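Local coordinates for SPbeta prophage-derived uncharacterized protein YopT (Bacillus subtilis, PDB 2DLB) that is of unknown function, encoded by the SPbeta prophage, and assembles as a homodimer whose subunits pair long beta strands, at residues K19-S22 against P23-E27. Residues are numbered along the deposited sequence; the frame is centred on the assembly and turned at random.
Sequences KADS and PEVSE
With chi1 at 66°, the S22 hydroxyl sits between its own backbone N and carbonyl carbon, which places OG beside the first turn of helix 23-35, within reach of the amide of V25. V25 presents CG2 to the same side, because that methyl stands anti to its carbonyl carbon. The capping bond from V25 N to S22 OG is 3.1 Å long with an N-H...O angle of 160°, and it identifies S22 as the N-cap. The S22 carbonyl contributes next: S26 N reaches S22 O at 3.1 Å in a nearly straight bond, whereas the bond from V25 N to the same oxygen is weak. P23 takes the first helical position, and E27 N to P23 O, 2.9 Å, carries the pattern onward.

One apolar contact joins the loop to the helix: A20 CB lies 3.8 Å from V25 CG1. The same methyl is 3.6 Å from S26 N, so it also rests against the helix backbone. Two carboxylate oxygens make plain van der Waals approaches. D21 crosses the V25 side chain at about a right angle, bringing OD1 within 3.3 Å of CG2. E24 bends at chi2, which leads OE1 back to S22 CB, 3.5 Å away. S26 OG bonds to N18 and to N6 of the second subunit, whose Y4 packs on A20, P23 and S26.

S22 OG thus accepts from V25 N, an amide with no carbonyl four residues back inside the helix, while S22 O begins the regular backbone series through S26 N; the carboxylates of D21 and E24 near this N-terminus would probably interact favourably with the helix dipole.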
# COMPACT_ATOMS: atom_id res chain seq x y z
N LYS A 19 5.20 -21.73 4.06
CA LYS A 19 5.91 -22.98 4.21
C LYS A 19 6.37 -23.40 2.82
O LYS A 19 5.61 -23.28 1.83
CB LYS A 19 5.02 -24.02 4.89
CG LYS A 19 4.65 -23.69 6.33
CD LYS A 19 4.16 -24.86 7.16
CE LYS A 19 3.71 -24.42 8.55
NZ LYS A 19 2.63 -25.28 9.12
N ALA A 20 7.60 -23.87 2.74
CA ALA A 20 8.15 -24.28 1.48
C ALA A 20 9.42 -25.10 1.70
O ALA A 20 10.03 -25.06 2.79
CB ALA A 20 8.51 -23.06 0.58
N ASP A 21 9.87 -25.82 0.71
CA ASP A 21 11.09 -26.63 0.84
C ASP A 21 12.37 -25.88 0.54
O ASP A 21 13.46 -26.43 0.69
CB ASP A 21 11.01 -27.88 -0.06
CG ASP A 21 11.42 -27.53 -1.48
OD1 ASP A 21 11.00 -26.42 -1.88
OD2 ASP A 21 12.13 -28.35 -2.13
N SER A 22 12.30 -24.62 0.12
CA SER A 22 13.45 -23.77 -0.16
C SER A 22 12.99 -22.32 -0.16
O SER A 22 11.81 -22.04 -0.33
CB SER A 22 14.02 -24.13 -1.52
OG SER A 22 13.05 -23.79 -2.54
N PRO A 23 13.93 -21.39 -0.00
CA PRO A 23 13.54 -19.97 -0.14
C PRO A 23 13.10 -19.63 -1.55
O PRO A 23 12.29 -18.73 -1.75
CB PRO A 23 14.80 -19.22 0.32
CG PRO A 23 15.93 -20.16 0.00
CD PRO A 23 15.35 -21.52 0.38
N GLU A 24 13.64 -20.33 -2.55
CA GLU A 24 13.21 -20.11 -3.93
C GLU A 24 11.71 -20.37 -4.08
O GLU A 24 10.98 -19.58 -4.69
CB GLU A 24 13.99 -20.96 -4.92
CG GLU A 24 15.45 -20.62 -5.05
CD GLU A 24 16.47 -21.20 -4.15
OE1 GLU A 24 16.11 -21.75 -3.08
OE2 GLU A 24 17.68 -21.06 -4.47
N VAL A 25 11.20 -21.48 -3.52
CA VAL A 25 9.79 -21.81 -3.65
C VAL A 25 9.01 -20.82 -2.83
O VAL A 25 7.97 -20.33 -3.25
CB VAL A 25 9.49 -23.26 -3.26
CG1 VAL A 25 7.99 -23.45 -3.18
CG2 VAL A 25 10.18 -24.22 -4.25
N SER A 26 9.50 -20.43 -1.64
CA SER A 26 8.83 -19.41 -0.84
C SER A 26 8.62 -18.13 -1.61
O SER A 26 7.54 -17.52 -1.60
CB SER A 26 9.65 -19.14 0.43
OG SER A 26 8.96 -18.20 1.26
N GLU A 27 9.68 -17.71 -2.33
CA GLU A 27 9.58 -16.52 -3.17
C GLU A 27 8.61 -16.66 -4.33
O GLU A 27 7.87 -15.72 -4.66
CB GLU A 27 10.97 -16.04 -3.65
CG GLU A 27 11.84 -15.50 -2.55
CD GLU A 27 13.14 -14.85 -2.96
OE1 GLU A 27 13.52 -15.00 -4.14
OE2 GLU A 27 13.80 -14.20 -2.11